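Side-chain contact in mitogen-activated protein kinase kinase kinase 15 (Homo sapiens, PDB 6V0M), which phosphorylates MAP kinase kinases, probably in stress and apoptosis signalling, and carries a sterile alpha-motif domain that probably helps it assemble with related kinases: residues 8-13 and 54-59. Numbering follows the deposited sequence.
Sequences IDWLRL and CRLWSA
W10 and L11 of the first helix meet L56 and A59 of the last where the axes of 8-13 and 54-59 pass 10.8 Å apart, their N-to-C directions 116° apart and the CA atoms of L11 and L56 being the nearest pair, 7.8 Å apart. This is the sterile alpha-motif (SAM) fold, a five-helix bundle closed by a long C-terminal helix, and it illustrates how a single large aromatic can bridge two helices whose backbones stay well separated. No hydrogen bond or salt bridge crosses here; the interface is wholly apolar.

The indole of W10 does most of the bridging. A chi1 of -178° turns CG of W10 away from the backbone N, and the ring extends from the first helix until its six-membered end reaches the last. There, W10 CH2 lies 3.8 Å from L56 CG, at the branch point of the leucine, while CD2 of L56 sits 4.0 Å from the same W10 CH2. The two side chains cross at about a right angle. One corner further round the ring, W10 CZ2 rests 3.9 Å from CB of A59, whose methyl points toward the first helix; both neighbours approach the indole obliquely.

Both leucines are buried. L11 meets L56 through one methyl, the two side chains crossing at a slant, and its CD2 also lies at the edge of the W10 ring, in its plane. I34 of helix 31-37 touches both W10 and L56, and I21 and I24 of helix 18-26 pack on L11, which joins the contact to the hydrophobic core of the domain. Near the interface, R55 NE donates a hydrogen bond to the backbone O of Q14, just after helix 4-13. L56 CD1 completes the apolar cluster, 3.8 Å from L11 CD2 and 4.1 Å from W10 CZ3.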
loop_
_atom_site.group_PDB
_atom_site.type_symbol
_atom_site.label_atom_id
_atom_site.label_comp_id
_atom_site.label_asym_id
_atom_site.label_seq_id
_atom_site.Cartn_x
_atom_site.Cartn_y
_atom_site.Cartn_z
ATOM N N ILE A 8 6.178 -3.698 5.429
ATOM C CA ILE A 8 6.444 -2.605 6.367
ATOM C C ILE A 8 7.487 -1.618 5.803
ATOM O O ILE A 8 7.294 -0.379 5.866
ATOM C CB ILE A 8 6.840 -3.162 7.698
ATOM C CG1 ILE A 8 5.610 -3.819 8.365
ATOM C CG2 ILE A 8 7.443 -2.084 8.606
ATOM C CD1 ILE A 8 5.920 -4.599 9.653
ATOM N N ASP A 9 8.572 -2.159 5.228
ATOM C CA ASP A 9 9.618 -1.321 4.661
ATOM C C ASP A 9 9.105 -0.437 3.514
ATOM O O ASP A 9 9.432 0.737 3.445
ATOM C CB ASP A 9 10.807 -2.159 4.195
ATOM C CG ASP A 9 11.601 -2.752 5.342
ATOM O OD1 ASP A 9 11.464 -2.304 6.529
ATOM O OD2 ASP A 9 12.375 -3.689 5.033
ATOM N N TRP A 10 8.278 -1.016 2.635
ATOM C CA TRP A 10 7.693 -0.311 1.486
ATOM C C TRP A 10 6.695 0.783 1.965
ATOM O O TRP A 10 6.722 1.906 1.472
ATOM C CB TRP A 10 6.997 -1.308 0.541
ATOM C CG TRP A 10 6.408 -0.694 -0.705
ATOM C CD1 TRP A 10 6.999 -0.564 -1.889
ATOM C CD2 TRP A 10 5.100 -0.122 -0.843
ATOM N NE1 TRP A 10 6.133 -0.010 -2.820
ATOM C CE2 TRP A 10 4.971 0.307 -2.179
ATOM C CE3 TRP A 10 4.004 0.009 0.020
ATOM C CZ2 TRP A 10 3.809 0.889 -2.667
ATOM C CZ3 TRP A 10 2.875 0.599 -0.455
ATOM C CH2 TRP A 10 2.781 1.017 -1.813
ATOM N N LEU A 11 5.865 0.465 2.973
ATOM C CA LEU A 11 4.925 1.399 3.577
ATOM C C LEU A 11 5.692 2.606 4.173
ATOM O O LEU A 11 5.275 3.742 3.978
ATOM C CB LEU A 11 4.034 0.730 4.641
ATOM C CG LEU A 11 2.975 -0.234 4.108
ATOM C CD1 LEU A 11 2.283 -0.899 5.334
ATOM C CD2 LEU A 11 1.901 0.419 3.239
ATOM N N ARG A 12 6.792 2.345 4.887
ATOM C CA ARG A 12 7.609 3.382 5.496
ATOM C C ARG A 12 8.226 4.250 4.420
ATOM O O ARG A 12 8.314 5.426 4.596
ATOM C CB ARG A 12 8.703 2.804 6.384
ATOM C CG ARG A 12 8.176 2.251 7.726
ATOM C CD ARG A 12 9.193 2.389 8.853
ATOM N NE ARG A 12 9.433 1.101 9.509
ATOM C CZ ARG A 12 10.267 0.157 9.068
ATOM N NH1 ARG A 12 10.971 0.319 7.937
ATOM N NH2 ARG A 12 10.386 -0.978 9.755
ATOM N N LEU A 13 8.632 3.646 3.299
ATOM C CA LEU A 13 9.189 4.393 2.154
ATOM C C LEU A 13 8.141 5.370 1.547
ATOM O O LEU A 13 8.492 6.397 0.997
ATOM C CB LEU A 13 9.651 3.414 1.085
ATOM C CG LEU A 13 10.525 3.898 -0.061
ATOM C CD1 LEU A 13 11.868 4.387 0.498
ATOM C CD2 LEU A 13 10.692 2.787 -1.087
ATOM N N CYS A 54 -2.552 9.549 -0.993
ATOM C CA CYS A 54 -2.134 10.147 -2.314
ATOM C C CYS A 54 -0.819 9.527 -2.776
ATOM O O CYS A 54 -0.744 8.984 -3.879
ATOM C CB CYS A 54 -2.042 11.597 -2.125
ATOM S SG CYS A 54 -1.407 12.448 -3.543
ATOM N N ARG A 55 0.153 9.508 -1.861
ATOM C CA ARG A 55 1.478 8.934 -2.079
ATOM C C ARG A 55 1.459 7.480 -2.390
ATOM O O ARG A 55 2.132 6.993 -3.327
ATOM C CB ARG A 55 2.352 9.130 -0.790
ATOM C CG ARG A 55 2.839 10.542 -0.763
ATOM C CD ARG A 55 3.884 10.869 0.285
ATOM N NE ARG A 55 3.515 10.345 1.541
ATOM C CZ ARG A 55 2.940 10.997 2.527
ATOM N NH1 ARG A 55 2.559 12.282 2.488
ATOM N NH2 ARG A 55 2.671 10.303 3.583
ATOM N N LEU A 56 0.725 6.730 -1.557
ATOM C CA LEU A 56 0.653 5.320 -1.706
ATOM C C LEU A 56 -0.013 4.916 -3.043
ATOM O O LEU A 56 0.514 4.067 -3.798
ATOM C CB LEU A 56 -0.069 4.756 -0.483
ATOM C CG LEU A 56 0.123 3.286 -0.281
ATOM C CD1 LEU A 56 -0.068 2.978 1.207
ATOM C CD2 LEU A 56 -0.873 2.620 -1.186
ATOM N N TRP A 57 -1.142 5.550 -3.342
ATOM C CA TRP A 57 -1.833 5.237 -4.563
ATOM C C TRP A 57 -1.019 5.649 -5.799
ATOM O O TRP A 57 -1.076 4.982 -6.833
ATOM C CB TRP A 57 -3.197 5.924 -4.588
ATOM C CG TRP A 57 -3.995 5.527 -5.723
ATOM C CD1 TRP A 57 -4.367 6.295 -6.781
ATOM C CD2 TRP A 57 -4.536 4.215 -5.950
ATOM N NE1 TRP A 57 -5.075 5.542 -7.669
ATOM C CE2 TRP A 57 -5.223 4.265 -7.163
ATOM C CE3 TRP A 57 -4.505 3.027 -5.244
ATOM C CZ2 TRP A 57 -5.875 3.142 -7.692
ATOM C CZ3 TRP A 57 -5.221 1.926 -5.755
ATOM C CH2 TRP A 57 -5.866 2.003 -6.946
ATOM N N SER A 58 -0.295 6.757 -5.709
ATOM C CA SER A 58 0.574 7.162 -6.826
ATOM C C SER A 58 1.646 6.108 -7.093
ATOM O O SER A 58 1.847 5.717 -8.279
ATOM C CB SER A 58 1.237 8.532 -6.604
ATOM O OG SER A 58 2.057 8.513 -5.474
ATOM N N ALA A 59 2.254 5.563 -6.021
ATOM C CA ALA A 59 3.234 4.464 -6.155
ATOM C C ALA A 59 2.620 3.182 -6.779
ATOM O O ALA A 59 3.167 2.615 -7.755
ATOM C CB ALA A 59 3.979 4.110 -4.902
#